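Local coordinates for nitrogenase molybdenum-iron protein alpha chain (Clostridium pasteurianum, PDB 4WES), which forms, with the beta chain, the molybdenum-iron component of nitrogenase, which reduces dinitrogen to ammonium at an iron-sulfur-molybdenum cluster, at residues R347-T350 with Y351-M354; G428-M431 with K432-D436; V260-H263 with R264-N267; E368-H371 with R372-E376; V497-G500 with H501-N505. All coordinates share one frame; numbering follows the deposited sequence.

Interaction 1: residues R347-T350 with Y351-M354. With ICS (iron-sulfur-molybdenum cluster with interstitial carbon), chain F.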
# COMPACT_ATOMS: atom_id res chain seq x y z
N ARG A 347 33.12 -16.41 8.00
CA ARG A 347 31.99 -17.19 7.50
C ARG A 347 32.25 -17.93 6.20
O ARG A 347 31.58 -18.92 5.90
CB ARG A 347 30.75 -16.30 7.41
CG ARG A 347 30.23 -15.97 8.80
CD ARG A 347 29.01 -15.07 8.72
NE ARG A 347 28.55 -14.78 10.08
CZ ARG A 347 27.58 -13.95 10.37
NH1 ARG A 347 26.89 -13.38 9.42
NH2 ARG A 347 27.30 -13.72 11.64
N SER A 348 33.25 -17.50 5.42
CA SER A 348 33.64 -18.27 4.23
C SER A 348 34.00 -19.69 4.60
O SER A 348 33.82 -20.61 3.80
CB SER A 348 34.83 -17.61 3.53
OG SER A 348 34.57 -16.24 3.33
N HIS A 349 34.57 -19.84 5.80
CA HIS A 349 34.99 -21.14 6.28
C HIS A 349 33.85 -21.86 7.02
O HIS A 349 33.53 -23.03 6.75
CB HIS A 349 36.20 -20.99 7.20
CG HIS A 349 36.74 -22.29 7.67
ND1 HIS A 349 37.60 -22.39 8.74
CD2 HIS A 349 36.54 -23.56 7.22
CE1 HIS A 349 37.92 -23.66 8.91
NE2 HIS A 349 37.30 -24.38 8.00
N THR A 350 33.21 -21.15 7.95
CA THR A 350 32.26 -21.84 8.82
C THR A 350 31.02 -22.37 8.08
O THR A 350 30.42 -23.33 8.55
CB THR A 350 31.92 -20.99 10.04
OG1 THR A 350 31.41 -19.76 9.58
CG2 THR A 350 33.12 -20.83 10.93
N TYR A 351 30.64 -21.75 6.95
CA TYR A 351 29.52 -22.23 6.15
C TYR A 351 29.84 -23.44 5.24
O TYR A 351 28.94 -24.02 4.65
CB TYR A 351 28.87 -21.07 5.35
CG TYR A 351 27.89 -20.32 6.23
CD1 TYR A 351 26.54 -20.59 6.14
CD2 TYR A 351 28.31 -19.38 7.16
CE1 TYR A 351 25.64 -20.00 6.99
CE2 TYR A 351 27.41 -18.75 8.03
CZ TYR A 351 26.07 -19.06 7.95
OH TYR A 351 25.14 -18.53 8.80
N MET A 352 31.11 -23.79 5.13
CA MET A 352 31.49 -24.82 4.15
C MET A 352 30.88 -26.18 4.46
O MET A 352 30.47 -26.90 3.52
CB MET A 352 33.01 -24.95 4.09
CG MET A 352 33.63 -23.83 3.28
SD MET A 352 35.42 -23.94 3.23
CE MET A 352 35.77 -22.70 1.98
N ASN A 353 30.86 -26.61 5.73
CA ASN A 353 30.40 -27.96 5.99
C ASN A 353 28.91 -28.14 5.69
O ASN A 353 28.49 -29.22 5.28
CB ASN A 353 30.74 -28.42 7.42
CG ASN A 353 29.81 -27.86 8.50
OD1 ASN A 353 28.76 -28.42 8.78
ND2 ASN A 353 30.18 -26.75 9.10
N MET A 354 28.14 -27.06 5.84
CA MET A 354 26.72 -27.11 5.54
C MET A 354 26.53 -27.28 4.03
O MET A 354 25.78 -28.15 3.57
CB MET A 354 26.04 -25.84 6.06
CG MET A 354 24.55 -25.85 5.81
SD MET A 354 23.59 -24.91 6.97
CE MET A 354 24.40 -23.30 6.93
FE1 ICS F . 33.78 -12.42 12.70
MO1 ICS F . 30.12 -8.75 8.06
FE2 ICS F . 33.60 -10.08 11.44
FE3 ICS F . 31.38 -11.36 12.19
FE4 ICS F . 32.90 -12.34 10.25
FE5 ICS F . 31.56 -10.97 8.51
FE6 ICS F . 32.21 -8.74 9.74
FE7 ICS F . 30.06 -10.00 10.43
CX ICS F . 31.98 -10.63 10.42
S1A ICS F . 35.02 -11.75 10.88
S1B ICS F . 32.37 -9.10 7.54
S2A ICS F . 32.98 -10.50 13.59
S2B ICS F . 33.95 -7.97 10.82
S3A ICS F . 32.54 -12.97 8.14
S3B ICS F . 30.27 -7.77 10.22
S4A ICS F . 31.92 -13.55 11.94
S4B ICS F . 29.33 -10.90 8.54
S5A ICS F . 29.23 -10.75 12.33
O HOH W 1 32.63 -25.58 7.78
O HOH W 2 28.56 -24.98 7.77

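Interaction 2: residues G428-M431 with K432-D436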
# COMPACT_ATOMS: atom_id res chain seq x y z
N GLY A 428 42.66 -24.84 12.63
CA GLY A 428 43.34 -25.33 11.43
C GLY A 428 43.28 -24.44 10.22
O GLY A 428 44.05 -24.62 9.29
N GLY A 429 42.31 -23.52 10.17
CA GLY A 429 42.18 -22.59 9.07
C GLY A 429 41.34 -23.13 7.93
O GLY A 429 41.01 -24.33 7.86
N MET A 430 40.98 -22.25 7.02
CA MET A 430 40.02 -22.58 5.96
C MET A 430 40.59 -23.50 4.90
O MET A 430 39.89 -24.40 4.42
CB MET A 430 39.51 -21.29 5.35
CG MET A 430 38.49 -21.51 4.23
SD MET A 430 37.59 -20.02 3.78
CE MET A 430 38.86 -19.11 2.89
N MET A 431 41.84 -23.29 4.50
CA MET A 431 42.40 -24.04 3.39
C MET A 431 42.32 -25.57 3.64
O MET A 431 42.04 -26.35 2.73
CB MET A 431 43.84 -23.55 3.14
CG MET A 431 44.39 -23.73 1.73
SD MET A 431 46.03 -22.99 1.71
CE MET A 431 45.78 -21.20 1.61
N LYS A 432 42.59 -25.98 4.89
CA LYS A 432 42.61 -27.40 5.23
C LYS A 432 41.30 -28.06 4.88
O LYS A 432 41.28 -29.25 4.50
CB LYS A 432 42.90 -27.62 6.71
CG LYS A 432 44.36 -27.86 7.03
CD LYS A 432 44.93 -26.75 7.90
CE LYS A 432 46.03 -27.20 8.85
NZ LYS A 432 46.27 -26.07 9.78
N GLU A 433 40.20 -27.32 5.00
CA GLU A 433 38.88 -27.90 4.78
C GLU A 433 38.49 -27.96 3.31
O GLU A 433 37.60 -28.72 2.94
CB GLU A 433 37.84 -27.09 5.58
CG GLU A 433 36.46 -27.71 5.61
CD GLU A 433 35.63 -27.28 6.79
OE1 GLU A 433 36.20 -26.91 7.82
OE2 GLU A 433 34.40 -27.36 6.65
N MET A 434 39.15 -27.18 2.46
CA MET A 434 38.80 -27.10 1.05
C MET A 434 39.36 -28.29 0.28
O MET A 434 40.35 -28.91 0.66
CB MET A 434 39.36 -25.82 0.47
CG MET A 434 38.69 -24.60 1.10
SD MET A 434 39.35 -23.00 0.57
CE MET A 434 38.85 -22.97 -1.14
N HIS A 435 38.71 -28.65 -0.80
CA HIS A 435 39.23 -29.78 -1.52
C HIS A 435 40.30 -29.38 -2.54
O HIS A 435 40.52 -28.22 -2.82
CB HIS A 435 38.11 -30.61 -2.12
CG HIS A 435 37.39 -29.95 -3.24
ND1 HIS A 435 37.93 -29.85 -4.51
CD2 HIS A 435 36.13 -29.46 -3.33
CE1 HIS A 435 37.05 -29.27 -5.32
NE2 HIS A 435 35.96 -29.02 -4.62
N ASP A 436 41.00 -30.38 -3.04
CA ASP A 436 42.08 -30.13 -3.99
C ASP A 436 41.52 -29.51 -5.27
O ASP A 436 40.40 -29.84 -5.68
CB ASP A 436 42.83 -31.42 -4.31
CG ASP A 436 43.70 -31.89 -3.15
OD1 ASP A 436 43.95 -31.10 -2.21
OD2 ASP A 436 44.15 -33.07 -3.17

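Interaction 3: residues V260-H263 with R264-N267. With ICS (iron-sulfur-molybdenum cluster with interstitial carbon), chain F.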
# COMPACT_ATOMS: atom_id res chain seq x y z
N VAL A 260 35.27 -20.55 20.64
CA VAL A 260 35.60 -19.49 19.70
C VAL A 260 34.92 -19.77 18.36
O VAL A 260 35.33 -20.66 17.62
CB VAL A 260 37.12 -19.35 19.55
CG1 VAL A 260 37.49 -18.40 18.43
CG2 VAL A 260 37.74 -18.88 20.86
N GLN A 261 33.87 -19.00 18.06
CA GLN A 261 33.14 -19.13 16.80
C GLN A 261 33.86 -18.33 15.70
O GLN A 261 34.38 -18.92 14.78
CB GLN A 261 31.67 -18.69 16.97
CG GLN A 261 30.83 -18.74 15.69
CD GLN A 261 30.66 -20.13 15.17
OE1 GLN A 261 30.34 -21.05 15.93
NE2 GLN A 261 30.80 -20.29 13.85
N CYS A 262 33.92 -17.02 15.86
CA CYS A 262 34.72 -16.19 14.96
C CYS A 262 36.15 -16.09 15.49
O CYS A 262 36.40 -15.34 16.46
CB CYS A 262 34.14 -14.79 14.81
SG CYS A 262 35.23 -13.81 13.78
N HIS A 263 37.07 -16.83 14.89
CA HIS A 263 38.45 -16.74 15.34
C HIS A 263 39.03 -15.35 15.17
O HIS A 263 39.69 -14.81 16.07
CB HIS A 263 39.32 -17.77 14.60
CG HIS A 263 40.77 -17.66 14.91
ND1 HIS A 263 41.66 -16.99 14.08
CD2 HIS A 263 41.50 -18.10 15.96
CE1 HIS A 263 42.86 -17.05 14.62
NE2 HIS A 263 42.80 -17.70 15.77
N ARG A 264 38.85 -14.75 13.99
CA ARG A 264 39.54 -13.52 13.67
C ARG A 264 39.23 -12.41 14.68
O ARG A 264 40.13 -11.69 15.12
CB ARG A 264 39.15 -13.07 12.24
CG ARG A 264 39.79 -11.80 11.75
CD ARG A 264 41.29 -11.86 11.53
NE ARG A 264 42.08 -11.66 12.75
CZ ARG A 264 43.08 -12.40 13.18
NH1 ARG A 264 43.40 -13.55 12.63
NH2 ARG A 264 43.74 -11.99 14.26
N SER A 265 37.94 -12.22 15.00
CA SER A 265 37.58 -11.05 15.77
C SER A 265 37.86 -11.16 17.26
O SER A 265 37.95 -10.13 17.92
CB SER A 265 36.09 -10.69 15.61
OG SER A 265 35.25 -11.68 16.20
N ILE A 266 37.99 -12.39 17.79
CA ILE A 266 37.99 -12.57 19.24
C ILE A 266 39.15 -13.35 19.76
O ILE A 266 39.27 -13.56 20.99
CB ILE A 266 36.64 -13.21 19.74
CG1 ILE A 266 36.20 -12.71 21.11
CG2 ILE A 266 36.68 -14.71 19.60
CD1 ILE A 266 35.89 -11.22 21.16
N ASN A 267 40.02 -13.87 18.89
CA ASN A 267 41.11 -14.72 19.35
C ASN A 267 42.03 -13.99 20.33
O ASN A 267 42.66 -14.63 21.17
CB ASN A 267 41.92 -15.38 18.22
CG ASN A 267 42.83 -14.43 17.46
OD1 ASN A 267 44.05 -14.48 17.67
ND2 ASN A 267 42.28 -13.61 16.59
FE1 ICS F . 33.78 -12.42 12.70
MO1 ICS F . 30.12 -8.75 8.06
FE2 ICS F . 33.60 -10.08 11.44
FE3 ICS F . 31.38 -11.36 12.19
FE4 ICS F . 32.90 -12.34 10.25
FE5 ICS F . 31.56 -10.97 8.51
FE6 ICS F . 32.21 -8.74 9.74
FE7 ICS F . 30.06 -10.00 10.43
CX ICS F . 31.98 -10.63 10.42
S1A ICS F . 35.02 -11.75 10.88
S1B ICS F . 32.37 -9.10 7.54
S2A ICS F . 32.98 -10.50 13.59
S2B ICS F . 33.95 -7.97 10.82
S3A ICS F . 32.54 -12.97 8.14
S3B ICS F . 30.27 -7.77 10.22
S4A ICS F . 31.92 -13.55 11.94
S4B ICS F . 29.33 -10.90 8.54
S5A ICS F . 29.23 -10.75 12.33

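Interaction 4: residues E368-H371 with R372-E376. With ICS (iron-sulfur-molybdenum cluster with interstitial carbon), chain F.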
# COMPACT_ATOMS: atom_id res chain seq x y z
N GLU A 368 37.72 -10.92 3.08
CA GLU A 368 38.10 -9.51 2.96
C GLU A 368 39.37 -9.21 3.73
O GLU A 368 40.23 -8.48 3.21
CB GLU A 368 37.00 -8.59 3.48
CG GLU A 368 35.68 -8.57 2.72
CD GLU A 368 34.66 -7.60 3.31
OE1 GLU A 368 33.45 -7.75 2.93
OE2 GLU A 368 35.02 -6.70 4.09
N PHE A 369 39.45 -9.67 4.98
CA PHE A 369 40.44 -9.07 5.90
C PHE A 369 41.04 -10.06 6.88
O PHE A 369 41.72 -9.66 7.83
CB PHE A 369 39.78 -7.89 6.66
CG PHE A 369 38.50 -8.26 7.36
CD1 PHE A 369 38.49 -9.10 8.47
CD2 PHE A 369 37.30 -7.79 6.87
CE1 PHE A 369 37.32 -9.51 9.02
CE2 PHE A 369 36.11 -8.17 7.46
CZ PHE A 369 36.11 -9.06 8.50
N ALA A 370 40.80 -11.36 6.68
CA ALA A 370 41.39 -12.36 7.54
C ALA A 370 42.91 -12.32 7.42
O ALA A 370 43.48 -11.78 6.47
CB ALA A 370 40.88 -13.75 7.18
N HIS A 371 43.57 -12.96 8.38
CA HIS A 371 45.01 -13.00 8.41
C HIS A 371 45.48 -14.38 7.93
O HIS A 371 44.68 -15.30 7.76
CB HIS A 371 45.56 -12.70 9.82
CG HIS A 371 45.14 -11.37 10.37
ND1 HIS A 371 45.68 -10.90 11.55
CD2 HIS A 371 44.21 -10.46 10.00
CE1 HIS A 371 45.11 -9.75 11.86
NE2 HIS A 371 44.21 -9.46 10.94
N ARG A 372 46.80 -14.55 7.77
CA ARG A 372 47.31 -15.83 7.29
C ARG A 372 46.86 -16.99 8.17
O ARG A 372 46.62 -18.08 7.66
CB ARG A 372 48.83 -15.81 7.17
CG ARG A 372 49.35 -15.08 5.94
CD ARG A 372 50.86 -15.18 5.82
NE ARG A 372 51.27 -16.57 5.73
CZ ARG A 372 52.31 -17.08 6.35
NH1 ARG A 372 53.18 -16.30 6.98
NH2 ARG A 372 52.51 -18.38 6.30
N ASP A 373 46.76 -16.78 9.49
CA ASP A 373 46.33 -17.85 10.38
C ASP A 373 44.91 -18.34 10.09
O ASP A 373 44.59 -19.53 10.34
CB ASP A 373 46.53 -17.52 11.87
CG ASP A 373 46.15 -16.09 12.26
OD1 ASP A 373 46.52 -15.12 11.58
OD2 ASP A 373 45.54 -15.97 13.34
N ASP A 374 44.02 -17.45 9.67
CA ASP A 374 42.66 -17.88 9.32
C ASP A 374 42.65 -18.74 8.06
O ASP A 374 41.80 -19.62 7.91
CB ASP A 374 41.74 -16.69 9.15
CG ASP A 374 41.71 -15.83 10.40
OD1 ASP A 374 41.13 -16.27 11.41
OD2 ASP A 374 42.33 -14.75 10.35
N TYR A 375 43.53 -18.42 7.10
CA TYR A 375 43.65 -19.21 5.87
C TYR A 375 44.40 -20.51 6.09
O TYR A 375 43.95 -21.57 5.63
CB TYR A 375 44.36 -18.39 4.80
CG TYR A 375 43.59 -17.24 4.19
CD1 TYR A 375 42.65 -17.46 3.19
CD2 TYR A 375 43.80 -15.93 4.59
CE1 TYR A 375 41.97 -16.42 2.56
CE2 TYR A 375 43.15 -14.87 3.98
CZ TYR A 375 42.23 -15.11 2.95
OH TYR A 375 41.56 -14.11 2.34
N GLU A 376 45.55 -20.44 6.75
CA GLU A 376 46.55 -21.51 6.80
C GLU A 376 46.60 -22.26 8.12
O GLU A 376 47.27 -23.29 8.22
CB GLU A 376 47.93 -20.92 6.53
CG GLU A 376 48.09 -20.21 5.18
CD GLU A 376 49.42 -19.54 5.00
OE1 GLU A 376 50.46 -20.19 5.35
OE2 GLU A 376 49.47 -18.38 4.52
FE1 ICS F . 33.78 -12.42 12.70
MO1 ICS F . 30.12 -8.75 8.06
FE2 ICS F . 33.60 -10.08 11.44
FE3 ICS F . 31.38 -11.36 12.19
FE4 ICS F . 32.90 -12.34 10.25
FE5 ICS F . 31.56 -10.97 8.51
FE6 ICS F . 32.21 -8.74 9.74
FE7 ICS F . 30.06 -10.00 10.43
CX ICS F . 31.98 -10.63 10.42
S1A ICS F . 35.02 -11.75 10.88
S1B ICS F . 32.37 -9.10 7.54
S2A ICS F . 32.98 -10.50 13.59
S2B ICS F . 33.95 -7.97 10.82
S3A ICS F . 32.54 -12.97 8.14
S3B ICS F . 30.27 -7.77 10.22
S4A ICS F . 31.92 -13.55 11.94
S4B ICS F . 29.33 -10.90 8.54
S5A ICS F . 29.23 -10.75 12.33
O HOH W 3 47.40 -12.84 12.67

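Interaction 5: residues V497-G500 with H501-N505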
# COMPACT_ATOMS: atom_id res chain seq x y z
N VAL A 497 17.86 -25.53 8.75
CA VAL A 497 16.58 -25.57 8.05
C VAL A 497 16.25 -24.21 7.44
O VAL A 497 15.81 -24.13 6.28
CB VAL A 497 15.49 -26.06 9.01
CG1 VAL A 497 14.11 -25.98 8.37
CG2 VAL A 497 15.81 -27.48 9.50
N ASN A 498 16.44 -23.12 8.21
CA ASN A 498 16.16 -21.80 7.67
C ASN A 498 17.04 -21.51 6.43
O ASN A 498 16.55 -21.02 5.40
CB ASN A 498 16.36 -20.75 8.73
CG ASN A 498 15.40 -20.88 9.89
OD1 ASN A 498 14.29 -21.40 9.74
ND2 ASN A 498 15.80 -20.35 11.04
N PHE A 499 18.32 -21.79 6.58
CA PHE A 499 19.28 -21.54 5.51
C PHE A 499 18.95 -22.39 4.29
O PHE A 499 18.93 -21.88 3.16
CB PHE A 499 20.69 -21.90 6.01
CG PHE A 499 21.76 -21.74 4.97
CD1 PHE A 499 22.19 -22.80 4.20
CD2 PHE A 499 22.39 -20.53 4.76
CE1 PHE A 499 23.17 -22.65 3.22
CE2 PHE A 499 23.37 -20.39 3.80
CZ PHE A 499 23.75 -21.44 3.05
N GLY A 500 18.69 -23.67 4.48
CA GLY A 500 18.44 -24.54 3.35
C GLY A 500 17.20 -24.18 2.57
O GLY A 500 17.22 -24.16 1.34
N HIS A 501 16.12 -23.84 3.25
CA HIS A 501 14.91 -23.45 2.53
C HIS A 501 15.11 -22.17 1.77
O HIS A 501 14.59 -22.02 0.66
CB HIS A 501 13.68 -23.43 3.43
CG HIS A 501 13.11 -24.78 3.68
ND1 HIS A 501 12.60 -25.58 2.67
CD2 HIS A 501 13.06 -25.51 4.82
CE1 HIS A 501 12.21 -26.72 3.20
NE2 HIS A 501 12.51 -26.73 4.49
N GLU A 502 15.80 -21.20 2.36
CA GLU A 502 16.08 -19.98 1.65
C GLU A 502 16.93 -20.24 0.41
O GLU A 502 16.75 -19.58 -0.64
CB GLU A 502 16.71 -18.94 2.58
CG GLU A 502 15.70 -18.35 3.54
CD GLU A 502 14.66 -17.44 2.90
OE1 GLU A 502 14.95 -16.85 1.89
OE2 GLU A 502 13.58 -17.27 3.50
N LEU A 503 17.89 -21.13 0.52
CA LEU A 503 18.79 -21.43 -0.57
C LEU A 503 18.06 -22.12 -1.72
O LEU A 503 18.19 -21.73 -2.90
CB LEU A 503 19.98 -22.22 -0.09
CG LEU A 503 21.07 -22.49 -1.15
CD1 LEU A 503 21.51 -21.22 -1.82
CD2 LEU A 503 22.23 -23.21 -0.48
N VAL A 504 17.29 -23.15 -1.39
CA VAL A 504 16.46 -23.82 -2.41
C VAL A 504 15.52 -22.81 -3.04
O VAL A 504 15.38 -22.74 -4.28
CB VAL A 504 15.67 -25.00 -1.77
CG1 VAL A 504 14.66 -25.54 -2.77
CG2 VAL A 504 16.62 -26.06 -1.31
N ASN A 505 14.85 -21.98 -2.23
CA ASN A 505 13.94 -21.00 -2.79
C ASN A 505 14.65 -20.07 -3.78
O ASN A 505 14.08 -19.65 -4.80
CB ASN A 505 13.27 -20.19 -1.67
CG ASN A 505 12.21 -20.94 -0.93
OD1 ASN A 505 11.89 -22.07 -1.28
ND2 ASN A 505 11.64 -20.31 0.10

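Interaction 1: residues R347-T350 with Y351-M354
Arg347 and Tyr351 meet in a local contact one helical turn apart, where the short helix 347-350 runs on into helix 352-357 beside the iron-sulfur-molybdenum cluster. The two side chains lie side by side and point the same way. Arg347 CB is 3.9 Å from Tyr351 CD2, and the guanidinium and ring planes are 61° apart. The arginine chain is extended from CG to NE (chi2 179°, chi3 -180°), which carries its guanidinium along the cluster. Sulfur S4B lies over one face of that group, 3.6 Å from Arg347 NH1. The same nitrogen bonds to Leu481 O, and Tyr351 OH bonds to Tyr484 OH.

Tyr351 N donates to Arg347 O at 3.2 Å, fairly straight. Met352 N donates to His349 O at 3.0 Å, a tighter turn in which the donor stands above the carbonyl plane. Two waters add bonds across the turn. Water 1 lies 2.9 Å from His349 O and accepts from Asn353 N and ND2, while water 2 links Thr350 O at 2.6 Å to Met354 N.

On another side of the turn, Met352 SD lies obliquely 5.2 Å from the centroid of the His349 ring. The extended methionine chain passes Ser348 O, which has no polar partner in the model. Ser348 OG bonds to Gly366 O and Val343 N, tying the turn to strands 338-343 and 361-367. A short loop after strand 338-343 leads into the helix, and this strand-to-helix turn puts Arg347 in the pocket of the iron-sulfur-molybdenum cluster.

Interaction 2: residues G428-M431 with K432-D436
Lys432 is modelled with bends at chi2 (116°) and chi3, which would fold its chain back along the turn to Gly428. Lys432 NZ donates to Gly428 O at 2.7 Å. Both this carbonyl oxygen and the path of the lysine chain are less sure, because the two sit too close together in the model. The amine also forms a salt bridge with Glu379, so its charge probably faces both a carboxylate and a backbone carbonyl.

Met430 and Met434 make the apolar half of the contact. Met434 CG stands beside its own backbone N (chi1 -65°), and its sulfur reaches Met430 CG at 4.0 Å. The two chains pass each other at a slant. Met434 CG also rests against Met430 O at 3.5 Å.

The backbone forms a short, weakly bonded helix. Glu433 N donates to Met430 O at 3.0 Å, and Met434 N donates to Met431 O at 3.0 Å. Both donors stand above the carbonyl plane, as suits a tight turn of the 3-10 kind. A further bond from Met434 N to Met430 O is weak. Gly429 has a phi of 88° just before the helix. There a CB would press against the carbonyl O of Gly428, and glycine has none.

Polar groups at this turn reach other elements. Glu433 OE1 bonds to His349 NE2, and Lys28 NZ takes up Met431 O and Met434 O. Met430 of helix 430-433 and Met434 just after it pack on strands 361-367 and 439-441 and on Met352 of helix 352-357, while Met430 and Met431 are hydrogen-bonded through their backbones to Asp374 and Tyr375 of helix 372-376.

Interaction 3: residues V260-H263 with R264-N267
Cys262 is the cysteine ligand of the iron-sulfur-molybdenum cluster, and it is also the N-cap of helix 263-277. Its SG binds iron FE1 at 2.3 Å. The same sulfur accepts the capping bond from Ser265 N at 3.4 Å, nearly straight at 161°. Ser265 OG lies 3.2 Å from Cys262 SG, and its hydroxyl bonds to Tyr216 OH.

One turn on, Asn267 folds over His263. Its amide is stacked on the imidazole, offset toward the rim, with the planes 17° apart. Its CB is 3.8 Å from the ring centroid, a CH-pi contact over the face. The amide carbon CG of Asn267 sits between its own backbone N and carbonyl carbon (chi1 72°), which turns ND2 back to His263 O. That oxygen takes ND2 at 2.9 Å and Asn267 N at 3.0 Å, from opposite faces of its plane. His263 ND1 bonds to Asp374, while His263 NE2 and Asn267 OD1 both meet Arg378 NH2. Elsewhere in the turn, Ile266 CG2 packs 4.0 Å from Val260 CG1 on the preceding strand.

The ligand sulfur thus receives a backbone N-H at the start of a helix. Both that bond and the helix end would probably stabilise negative charge on the thiolate.

Interaction 4: residues E368-H371 with R372-E376
His371 is the N-cap of the short helix 372-376, which follows strand 361-367 and the loop that carries Phe369 to the cluster. Asp374, three residues on, turns its carboxylate back to the cap. His371 N donates to Asp374 OD2 at 2.9 Å and 164°, and OD2 receives it on its anti lone pair. The aspartate CG lies beside its own backbone N (chi1 -57°), which aims the group at the start of the helix. In return Asp374 N makes a weak bond to His371 O, and Tyr375 N makes another.

Ala370 CB packs on the same aspartate, 3.6 Å from OD2, and lies 4.1 Å from Tyr375 CE2. The His371 ring and the Asp373 carboxylate run side by side with their planes 69° apart. Water 3 joins them, 2.8 Å from His371 ND1 and donating to Asp373 OD1 at 2.7 Å. His371 NE2 bonds to Ser183 OG. Further along, Arg372 and Glu376 form a bidentate salt bridge, NE to OE2 at 2.8 Å and NH2 to OE1, both close to the guanidinium plane. Before the cap, Phe369 CZ touches cluster sulfur S2B at 3.4 Å.

Asp374 also meets two partners from helix 263-277: Arg264 NH1 in a salt bridge and His263 ND1 in a hydrogen bond. With the arginine, the histidine and a backbone N-H around it, this buried carboxylate probably stays ionised, and it joins the two helix starts.

Interaction 5: residues V497-G500 with H501-N505
Phe499 and Leu503 lie side by side and point the same way, one turn apart on helix 492-507. Leu503 CD2 meets Phe499 CE1 at 3.9 Å and approaches the ring obliquely. Both side chains leave with CG anti to the backbone N (chi1 177° and -175°), which keeps them alongside each other. Phe499 also makes an edge-to-face contact with Tyr490.

Val497 and His501 form a second such pair elsewhere on the helix. Val497 CG1 sits in the plane of the imidazole, at its edge, 3.7 Å from His501 CD2. His501 NE2 bonds to Asp326, and its ring packs edge-to-face with Phe330 of helix 306-334.

In this part of helix 492-507 the backbone bonds run i to i+4, as in an alpha helix. His501 N donates to Val497 O at 3.1 Å and Leu503 N to Phe499 O at 2.9 Å. Val504 N to Gly500 O is almost straight, at 177°. Leu503 and Phe499 pack on strand 460-462 and helix 352-357, so the helix lies between these elements and helix 306-334. Glu502 has its CG 3.4 Å from Asn498 O and packs on Gln308 of the beta chain.

Overall arrangement
Interactions 1, 3 and 4 are buried and all touch the iron-sulfur-molybdenum cluster. Only interaction 3 supplies a metal ligand; the other two meet cluster sulfurs, one with an arginine and the other with a phenylalanine. Interactions 3 and 4 are both helix starts, joined by ionic and hydrogen bonds. Interaction 2 is partly buried and lies away from the cofactor sites. It joins interaction 4 through backbone bonds and interaction 1 through the His349-Glu433 pair and methionine packing. Interaction 5 is mid-helix, its centre about 22 Å from that of the chain, and reaches the beta chain. It touches interaction 1 where Phe499 packs on Met354 and Tyr351.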